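Local coordinates for sortase family protein (Streptococcus agalactiae serogroup V, PDB 3RBJ), which acts in pilus biogenesis as a pilus-specific sortase, probably a cysteine transpeptidase that links pilin subunits, and is represented here by its extracellular catalytic part, at residues A[86-91]-A[155-160]; A[128-133]-A[188-193]; A[90-95]-A[146-151]. The protein carries 6 engineered substitutions. All blocks are in the same frame, centred on the assembly; numbering follows the deposited sequence.

Contact 1. Residues A[86-91]-A[155-160]; sequences HVIIPR and YIEHIG
Antiparallel pairing of His-86, Val-87 and Ile-88 with Glu-157, Ile-156 and Tyr-155 joins the two end strands of the sortase sheet, 85-89 and 153-158, and so closes the beta-barrel. The evidence is the ladder itself: the strand axes approach to 4.8 Å at 154°, and the hydrogen-bonded pairs His-86/Glu-157 and Ile-88/Tyr-155 flank the non-hydrogen-bonded pair Val-87/Ile-156. Both hydrogen-bonded pairs are reciprocal, the second with Ile-88 N to Tyr-155 O at 2.9 Å and Tyr-155 N to Ile-88 O at 3.1 Å.

On one face Val-87 and Ile-156 run side by side, CG1 to CG1 at 3.7 Å. On the other, Glu-157 CB lies over a face of the His-86 imidazole, 3.1 Å from NE2. The first torsion of His-86 (44°) sets its ring between backbone N and carbonyl carbon, alongside the glutamate, and the carboxylate plane is turned only 11° from the ring. Further along, Pro-90 CD meets the edge of the Tyr-155 ring, 3.9 Å from CE2.

His-86 ND1 is hydrogen-bonded to Asp-95, whereas NE2 stays 4.0 Å from Glu-157 OE1, which has a weak ion pair with Lys-162. The seam is therefore held by backbone bonds and apolar contact, while the two nearby carboxylates would tend to stabilise a positive charge on the histidine.

Contact 2. Residues A[128-133]-A[188-193]; sequences AVLTAH and DHVTLL
Leu-193 packs beside Thr-131 and Val-129 where strands 188-196 and 126-131 run parallel. From its CB, which lies 3.8 Å from Leu-130 O and 4.3 Å from Val-129 CG1, the chain leads to CG, 4.2 Å from Thr-131 CG2. There it forks: CD2 closes on Thr-131 CG2 at 3.5 Å, whereas CD1 turns toward Val-129, its CG1 4.6 Å away. A first torsion of 174°, with CG opposite the backbone N, lays the leucine alongside the threonine, both pointing the same way. The Thr-131 hydroxyl is engaged separately, by Ser-102 OG.

The strand axes are 13° apart. Thr-191 supplies a central link, its O receiving Leu-130 N at 2.9 Å, a nearly linear bond (173° at the hydrogen). Leu-130 O in turn takes Leu-193 N.

Ala-128, Leu-130, Val-190 and Leu-192 share the other face. Leu-130 CD1 touches two methyls of the neighbouring strand, Leu-192 CD2 at 4.0 Å and Val-190 CG2 at 4.1 Å, and Phe-154 and Ile-156 of strand 153-158 pack against Val-190 from across the barrel interior.

Past this pairing come His-133, the predicted proton donor/acceptor, and position 195, the predicted acyl-thioester site, altered to alanine here. Two neighbouring parallel strands delivering histidine and cysteine in this way are the hallmark of the sortase active site.

Contact 3. Residues A[90-95]-A[146-151]; sequences PRINQD and DKVTVG
The turn of the hairpin between strands 85-89 and 94-100 presents Arg-91 and Ile-92 to Lys-147, Val-148 and Thr-149 of the loop that precedes strand 153-158. The turn is defined by a short 3-10 segment at Pro-90 and Arg-91, by the bond from Asn-93 N to Pro-90 O (3.0 Å), and by a G1 beta bulge in which Asn-93 and Gln-94 both face Ile-89. Asn-93 adopts the left-handed backbone conformation expected at the first position of such a bulge.

Against the loop, the contact is van der Waals in kind. Arg-91 lies along the loop backbone with its aliphatic part: CG is 3.9 Å from Val-148 CA and CD 3.8 Å from Lys-147 O. Bends at chi2 and chi3 (75° and 68°) then carry the guanidinium past Thr-149, whose side chain the arginine crosses obliquely, with NH2 3.6 Å from the methyl CG2. The charged end has its partner just beyond, a salt bridge from NH2 to Asp-152 OD1; the other carboxylate oxygen, OD2, accepts Thr-149 N, so Asp-152 ties the arginine and the loop backbone together.

Ile-92 contributes the buried side. Its CG2 branch reaches both Val-148 CG2 at 3.9 Å and Lys-147 CB at 4.0 Å, crossing each side chain at about a right angle.

Beyond this interface, Ile-92 also touches Asn-144, while Val-148 touches both Ile-89 of strand 85-89 and Val-167 of strand 161-173. Gly-151 bonds through its backbone to Val-167, setting the loop beside that strand.

In the fold
After the two N-terminal helices, strand 85-89 is the first strand, and with the turn after it supplies the opening segments of contacts 1 and 3, which share Pro-90 and Arg-91. Contact 3 closes on 146-151 and contact 1 on 155-160, so the smaller loop nests in the larger one. Contact 2 starts inside both, at 128-133, but ends later, at 188-193, and therefore crosses each. Contact 1 shuts the barrel at its end strands, contact 2 joins the parallel strands 126-131 and 188-196, and contact 3 ties a hairpin turn to a loop. Contacts 1 and 2 meet in the interior, Val-87 on Leu-130 and Ile-89 on Leu-192; contact 3 adjoins only contact 1 directly.

Contact 1. Residues A[86-91]-A[155-160]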
loop_
_atom_site.group_PDB
_atom_site.type_symbol
_atom_site.label_atom_id
_atom_site.label_comp_id
_atom_site.label_asym_id
_atom_site.label_seq_id
_atom_site.Cartn_x
_atom_site.Cartn_y
_atom_site.Cartn_z
ATOM N N HIS A 86 -2.648 7.520 -2.621
ATOM C CA HIS A 86 -2.984 6.865 -3.902
ATOM C C HIS A 86 -1.744 6.210 -4.434
ATOM O O HIS A 86 -0.641 6.605 -4.027
ATOM C CB HIS A 86 -3.648 7.791 -4.935
ATOM C CG HIS A 86 -3.009 9.131 -5.067
ATOM N ND1 HIS A 86 -2.552 9.619 -6.277
ATOM C CD2 HIS A 86 -2.772 10.103 -4.157
ATOM C CE1 HIS A 86 -2.051 10.829 -6.102
ATOM N NE2 HIS A 86 -2.174 11.146 -4.823
ATOM N N VAL A 87 -1.926 5.159 -5.238
ATOM C CA VAL A 87 -0.819 4.408 -5.790
ATOM C C VAL A 87 -0.804 4.581 -7.297
ATOM O O VAL A 87 -1.813 4.360 -7.966
ATOM C CB VAL A 87 -0.836 2.927 -5.416
ATOM C CG1 VAL A 87 -0.520 2.782 -3.955
ATOM C CG2 VAL A 87 -2.196 2.300 -5.573
ATOM N N ILE A 88 0.357 5.011 -7.804
ATOM C CA ILE A 88 0.582 5.283 -9.232
ATOM C C ILE A 88 1.436 4.113 -9.735
ATOM O O ILE A 88 2.259 3.611 -8.978
ATOM C CB ILE A 88 1.314 6.638 -9.394
ATOM C CG1 ILE A 88 0.514 7.774 -8.715
ATOM C CG2 ILE A 88 1.642 6.983 -10.896
ATOM C CD1 ILE A 88 1.046 8.242 -7.336
ATOM N N ILE A 89 1.201 3.638 -10.959
ATOM C CA ILE A 89 1.910 2.460 -11.521
ATOM C C ILE A 89 2.019 2.738 -12.989
ATOM O O ILE A 89 1.144 2.313 -13.739
ATOM C CB ILE A 89 1.082 1.105 -11.424
ATOM C CG1 ILE A 89 0.291 0.945 -10.117
ATOM C CG2 ILE A 89 1.942 -0.144 -11.694
ATOM C CD1 ILE A 89 1.089 0.864 -8.988
ATOM N N PRO A 90 3.065 3.492 -13.419
ATOM C CA PRO A 90 3.091 3.850 -14.849
ATOM C C PRO A 90 3.049 2.657 -15.798
ATOM O O PRO A 90 2.397 2.737 -16.816
ATOM C CB PRO A 90 4.417 4.629 -15.008
ATOM C CG PRO A 90 4.673 5.197 -13.645
ATOM C CD PRO A 90 4.155 4.148 -12.672
ATOM N N ARG A 91 3.731 1.556 -15.495
ATOM C CA ARG A 91 3.714 0.385 -16.410
ATOM C C ARG A 91 2.275 0.061 -16.862
ATOM O O ARG A 91 2.056 -0.230 -18.030
ATOM C CB ARG A 91 4.383 -0.854 -15.753
ATOM C CG ARG A 91 4.101 -2.242 -16.411
ATOM C CD ARG A 91 4.866 -2.476 -17.743
ATOM N NE ARG A 91 6.323 -2.611 -17.563
ATOM C CZ ARG A 91 7.246 -2.336 -18.511
ATOM N NH1 ARG A 91 6.887 -1.939 -19.719
ATOM N NH2 ARG A 91 8.548 -2.478 -18.265
ATOM N N TYR A 155 4.697 4.251 -7.237
ATOM C CA TYR A 155 4.816 5.373 -6.332
ATOM C C TYR A 155 3.607 5.460 -5.469
ATOM O O TYR A 155 2.514 5.005 -5.844
ATOM C CB TYR A 155 4.987 6.686 -7.100
ATOM C CG TYR A 155 6.070 6.565 -8.123
ATOM C CD1 TYR A 155 7.375 6.918 -7.829
ATOM C CD2 TYR A 155 5.794 6.039 -9.380
ATOM C CE1 TYR A 155 8.369 6.774 -8.760
ATOM C CE2 TYR A 155 6.781 5.906 -10.344
ATOM C CZ TYR A 155 8.071 6.263 -10.020
ATOM O OH TYR A 155 9.045 6.098 -10.958
ATOM N N ILE A 156 3.791 6.074 -4.320
ATOM C CA ILE A 156 2.694 6.282 -3.432
ATOM C C ILE A 156 2.668 7.704 -3.053
ATOM O O ILE A 156 3.668 8.185 -2.571
ATOM C CB ILE A 156 2.878 5.480 -2.156
ATOM C CG1 ILE A 156 2.636 4.011 -2.498
ATOM C CG2 ILE A 156 1.926 5.997 -1.124
ATOM C CD1 ILE A 156 3.427 2.990 -1.647
ATOM N N GLU A 157 1.523 8.359 -3.218
ATOM C CA GLU A 157 1.363 9.710 -2.718
ATOM C C GLU A 157 0.555 9.681 -1.455
ATOM O O GLU A 157 -0.550 9.132 -1.435
ATOM C CB GLU A 157 0.690 10.585 -3.759
ATOM C CG GLU A 157 0.821 12.072 -3.516
ATOM C CD GLU A 157 1.589 12.798 -4.629
ATOM O OE1 GLU A 157 1.546 12.349 -5.803
ATOM O OE2 GLU A 157 2.242 13.812 -4.310
ATOM N N HIS A 158 1.120 10.216 -0.383
ATOM C CA HIS A 158 0.398 10.306 0.867
ATOM C C HIS A 158 0.495 11.701 1.438
ATOM O O HIS A 158 1.104 12.604 0.809
ATOM C CB HIS A 158 0.836 9.208 1.881
ATOM C CG HIS A 158 2.313 9.199 2.161
ATOM N ND1 HIS A 158 2.928 10.137 2.963
ATOM C CD2 HIS A 158 3.300 8.388 1.715
ATOM C CE1 HIS A 158 4.219 9.886 3.021
ATOM N NE2 HIS A 158 4.470 8.836 2.265
ATOM N N ILE A 159 -0.092 11.881 2.621
ATOM C CA ILE A 159 -0.240 13.205 3.256
ATOM C C ILE A 159 1.121 13.925 3.324
ATOM O O ILE A 159 1.218 15.136 3.282
ATOM C CB ILE A 159 -0.831 13.080 4.664
ATOM C CG1 ILE A 159 -0.982 14.433 5.351
ATOM C CG2 ILE A 159 0.104 12.309 5.566
ATOM C CD1 ILE A 159 -2.089 15.257 4.882
ATOM N N GLY A 160 2.164 13.132 3.426
ATOM C CA GLY A 160 3.486 13.637 3.675
ATOM C C GLY A 160 4.206 13.794 2.361
ATOM O O GLY A 160 5.323 14.247 2.345
#

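Contact 2. Residues A[128-133]-A[188-193]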
loop_
_atom_site.group_PDB
_atom_site.type_symbol
_atom_site.label_atom_id
_atom_site.label_comp_id
_atom_site.label_asym_id
_atom_site.label_seq_id
_atom_site.Cartn_x
_atom_site.Cartn_y
_atom_site.Cartn_z
ATOM N N ALA A 128 4.337 -2.499 3.650
ATOM C CA ALA A 128 2.939 -2.139 3.375
ATOM C C ALA A 128 2.252 -3.092 2.391
ATOM O O ALA A 128 2.812 -3.422 1.365
ATOM C CB ALA A 128 2.827 -0.704 2.887
ATOM N N VAL A 129 1.041 -3.543 2.676
ATOM C CA VAL A 129 0.373 -4.394 1.694
ATOM C C VAL A 129 -0.934 -3.806 1.220
ATOM O O VAL A 129 -1.794 -3.407 2.036
ATOM C CB VAL A 129 0.080 -5.826 2.184
ATOM C CG1 VAL A 129 -0.435 -6.643 1.013
ATOM C CG2 VAL A 129 1.378 -6.516 2.797
ATOM N N LEU A 130 -1.103 -3.744 -0.096
ATOM C CA LEU A 130 -2.319 -3.197 -0.687
ATOM C C LEU A 130 -2.994 -4.213 -1.602
ATOM O O LEU A 130 -2.359 -4.782 -2.490
ATOM C CB LEU A 130 -2.007 -1.917 -1.464
ATOM C CG LEU A 130 -0.975 -0.978 -0.837
ATOM C CD1 LEU A 130 -0.529 0.077 -1.838
ATOM C CD2 LEU A 130 -1.532 -0.328 0.421
ATOM N N THR A 131 -4.285 -4.437 -1.378
ATOM C CA THR A 131 -5.050 -5.383 -2.181
ATOM C C THR A 131 -6.021 -4.659 -3.108
ATOM O O THR A 131 -6.101 -3.431 -3.102
ATOM C CB THR A 131 -5.836 -6.368 -1.298
ATOM O OG1 THR A 131 -6.870 -5.666 -0.597
ATOM C CG2 THR A 131 -4.911 -7.035 -0.291
ATOM N N ALA A 132 -6.757 -5.429 -3.903
ATOM C CA ALA A 132 -7.724 -4.862 -4.836
ATOM C C ALA A 132 -8.335 -5.995 -5.655
ATOM O O ALA A 132 -7.890 -7.140 -5.577
ATOM C CB ALA A 132 -7.117 -3.680 -5.575
ATOM N N HIS A 133 -9.355 -5.667 -6.439
ATOM C CA HIS A 133 -10.029 -6.655 -7.274
ATOM C C HIS A 133 -9.294 -6.614 -8.611
ATOM O O HIS A 133 -9.039 -5.542 -9.158
ATOM C CB HIS A 133 -11.512 -6.342 -7.480
ATOM C CG HIS A 133 -12.364 -6.645 -6.287
ATOM N ND1 HIS A 133 -12.087 -7.679 -5.418
ATOM C CD2 HIS A 133 -13.487 -6.051 -5.819
ATOM C CE1 HIS A 133 -13.002 -7.708 -4.466
ATOM N NE2 HIS A 133 -13.863 -6.730 -4.686
ATOM N N ASP A 188 12.569 -1.898 3.510
ATOM C CA ASP A 188 11.379 -1.087 3.332
ATOM C C ASP A 188 10.654 -1.507 2.043
ATOM O O ASP A 188 11.121 -1.237 0.883
ATOM C CB ASP A 188 11.789 0.393 3.353
ATOM C CG ASP A 188 10.680 1.346 2.902
ATOM O OD1 ASP A 188 9.534 0.906 2.661
ATOM O OD2 ASP A 188 10.981 2.543 2.751
ATOM N N HIS A 189 9.492 -2.145 2.223
ATOM C CA HIS A 189 8.841 -2.744 1.051
ATOM C C HIS A 189 7.375 -2.336 0.939
ATOM O O HIS A 189 6.774 -1.931 1.930
ATOM C CB HIS A 189 8.878 -4.255 1.180
ATOM C CG HIS A 189 10.187 -4.887 0.870
ATOM N ND1 HIS A 189 10.660 -5.052 -0.419
ATOM C CD2 HIS A 189 11.110 -5.455 1.680
ATOM C CE1 HIS A 189 11.823 -5.676 -0.386
ATOM N NE2 HIS A 189 12.111 -5.943 0.878
ATOM N N VAL A 190 6.782 -2.478 -0.254
ATOM C CA VAL A 190 5.286 -2.533 -0.351
ATOM C C VAL A 190 4.889 -3.547 -1.388
ATOM O O VAL A 190 5.488 -3.584 -2.468
ATOM C CB VAL A 190 4.591 -1.166 -0.594
ATOM C CG1 VAL A 190 4.979 -0.564 -1.890
ATOM C CG2 VAL A 190 3.096 -1.287 -0.518
ATOM N N THR A 191 3.996 -4.444 -0.965
ATOM C CA THR A 191 3.434 -5.507 -1.776
ATOM C C THR A 191 2.018 -5.125 -2.367
ATOM O O THR A 191 1.105 -4.767 -1.628
ATOM C CB THR A 191 3.330 -6.809 -0.932
ATOM O OG1 THR A 191 4.669 -7.255 -0.551
ATOM C CG2 THR A 191 2.544 -7.915 -1.676
ATOM N N LEU A 192 1.878 -5.204 -3.691
ATOM C CA LEU A 192 0.598 -5.086 -4.392
ATOM C C LEU A 192 0.013 -6.520 -4.569
ATOM O O LEU A 192 0.684 -7.453 -5.068
ATOM C CB LEU A 192 0.755 -4.351 -5.731
ATOM C CG LEU A 192 1.581 -3.041 -5.810
ATOM C CD1 LEU A 192 1.657 -2.415 -7.246
ATOM C CD2 LEU A 192 1.204 -1.924 -4.803
ATOM N N LEU A 193 -1.217 -6.726 -4.153
ATOM C CA LEU A 193 -1.700 -8.088 -4.086
ATOM C C LEU A 193 -3.019 -8.157 -4.849
ATOM O O LEU A 193 -3.780 -7.198 -4.854
ATOM C CB LEU A 193 -1.862 -8.527 -2.612
ATOM C CG LEU A 193 -2.494 -9.905 -2.253
ATOM C CD1 LEU A 193 -1.875 -10.526 -0.994
ATOM C CD2 LEU A 193 -3.961 -9.898 -2.116
#

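Contact 3. Residues A[90-95]-A[146-151]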
loop_
_atom_site.group_PDB
_atom_site.type_symbol
_atom_site.label_atom_id
_atom_site.label_comp_id
_atom_site.label_asym_id
_atom_site.label_seq_id
_atom_site.Cartn_x
_atom_site.Cartn_y
_atom_site.Cartn_z
ATOM N N PRO A 90 3.065 3.492 -13.419
ATOM C CA PRO A 90 3.091 3.850 -14.849
ATOM C C PRO A 90 3.049 2.657 -15.798
ATOM O O PRO A 90 2.397 2.737 -16.816
ATOM C CB PRO A 90 4.417 4.629 -15.008
ATOM C CG PRO A 90 4.673 5.197 -13.645
ATOM C CD PRO A 90 4.155 4.148 -12.672
ATOM N N ARG A 91 3.731 1.556 -15.495
ATOM C CA ARG A 91 3.714 0.385 -16.410
ATOM C C ARG A 91 2.275 0.061 -16.862
ATOM O O ARG A 91 2.056 -0.230 -18.030
ATOM C CB ARG A 91 4.383 -0.854 -15.753
ATOM C CG ARG A 91 4.101 -2.242 -16.411
ATOM C CD ARG A 91 4.866 -2.476 -17.743
ATOM N NE ARG A 91 6.323 -2.611 -17.563
ATOM C CZ ARG A 91 7.246 -2.336 -18.511
ATOM N NH1 ARG A 91 6.887 -1.939 -19.719
ATOM N NH2 ARG A 91 8.548 -2.478 -18.265
ATOM N N ILE A 92 1.299 0.090 -15.941
ATOM C CA ILE A 92 -0.077 -0.201 -16.372
ATOM C C ILE A 92 -1.050 0.988 -16.327
ATOM O O ILE A 92 -2.268 0.800 -16.206
ATOM C CB ILE A 92 -0.687 -1.430 -15.656
ATOM C CG1 ILE A 92 -1.024 -1.077 -14.207
ATOM C CG2 ILE A 92 0.246 -2.668 -15.776
ATOM C CD1 ILE A 92 -1.657 -2.229 -13.386
ATOM N N ASN A 93 -0.525 2.203 -16.448
ATOM C CA ASN A 93 -1.358 3.405 -16.520
ATOM C C ASN A 93 -2.429 3.553 -15.411
ATOM O O ASN A 93 -3.537 4.043 -15.680
ATOM C CB ASN A 93 -2.059 3.508 -17.897
ATOM C CG ASN A 93 -1.096 3.849 -19.052
ATOM O OD1 ASN A 93 -0.660 5.001 -19.212
ATOM N ND2 ASN A 93 -0.806 2.847 -19.899
ATOM N N GLN A 94 -2.130 3.137 -14.195
ATOM C CA GLN A 94 -3.107 3.235 -13.097
ATOM C C GLN A 94 -2.678 4.232 -12.050
ATOM O O GLN A 94 -1.554 4.167 -11.548
ATOM C CB GLN A 94 -3.310 1.902 -12.362
ATOM C CG GLN A 94 -4.217 0.870 -13.019
ATOM C CD GLN A 94 -5.584 1.406 -13.441
ATOM O OE1 GLN A 94 -6.283 2.052 -12.655
ATOM N NE2 GLN A 94 -5.979 1.121 -14.691
ATOM N N ASP A 95 -3.594 5.121 -11.690
ATOM C CA ASP A 95 -3.443 5.959 -10.515
ATOM C C ASP A 95 -4.706 5.889 -9.637
ATOM O O ASP A 95 -5.765 6.473 -9.976
ATOM C CB ASP A 95 -3.156 7.394 -10.940
ATOM C CG ASP A 95 -3.035 8.335 -9.757
ATOM O OD1 ASP A 95 -3.254 7.938 -8.564
ATOM O OD2 ASP A 95 -2.705 9.495 -10.033
ATOM N N ASP A 146 -0.399 -8.260 -13.734
ATOM C CA ASP A 146 0.423 -9.354 -14.235
ATOM C C ASP A 146 1.391 -8.870 -15.310
ATOM O O ASP A 146 2.224 -9.632 -15.800
ATOM C CB ASP A 146 -0.457 -10.477 -14.789
ATOM C CG ASP A 146 -1.032 -10.147 -16.153
ATOM O OD1 ASP A 146 -0.400 -10.507 -17.168
ATOM O OD2 ASP A 146 -2.115 -9.528 -16.209
ATOM N N LYS A 147 1.275 -7.596 -15.673
ATOM C CA LYS A 147 2.138 -7.007 -16.689
ATOM C C LYS A 147 3.337 -6.308 -16.057
ATOM O O LYS A 147 4.348 -6.069 -16.718
ATOM C CB LYS A 147 1.351 -6.020 -17.555
ATOM C CG LYS A 147 0.943 -6.573 -18.910
ATOM C CD LYS A 147 -0.464 -7.147 -18.872
ATOM C CE LYS A 147 -0.735 -8.027 -20.080
ATOM N NZ LYS A 147 -1.966 -7.610 -20.807
ATOM N N VAL A 148 3.218 -5.984 -14.774
ATOM C CA VAL A 148 4.286 -5.316 -14.054
ATOM C C VAL A 148 5.447 -6.297 -13.933
ATOM O O VAL A 148 5.257 -7.445 -13.614
ATOM C CB VAL A 148 3.840 -4.736 -12.692
ATOM C CG1 VAL A 148 4.981 -3.952 -12.046
ATOM C CG2 VAL A 148 2.641 -3.804 -12.865
ATOM N N THR A 149 6.647 -5.845 -14.271
ATOM C CA THR A 149 7.826 -6.719 -14.299
ATOM C C THR A 149 8.933 -6.250 -13.323
ATOM O O THR A 149 8.940 -5.088 -12.875
ATOM C CB THR A 149 8.343 -6.876 -15.738
ATOM O OG1 THR A 149 9.563 -7.619 -15.712
ATOM C CG2 THR A 149 8.622 -5.554 -16.327
ATOM N N VAL A 150 9.848 -7.142 -12.954
ATOM C CA VAL A 150 10.887 -6.725 -11.984
ATOM C C VAL A 150 11.654 -5.570 -12.614
ATOM O O VAL A 150 11.834 -5.538 -13.821
ATOM C CB VAL A 150 11.817 -7.888 -11.492
ATOM C CG1 VAL A 150 10.954 -9.039 -10.939
ATOM C CG2 VAL A 150 12.803 -8.355 -12.602
ATOM N N GLY A 151 12.030 -4.597 -11.790
ATOM C CA GLY A 151 12.647 -3.373 -12.299
ATOM C C GLY A 151 11.640 -2.251 -12.535
ATOM O O GLY A 151 12.023 -1.087 -12.541
#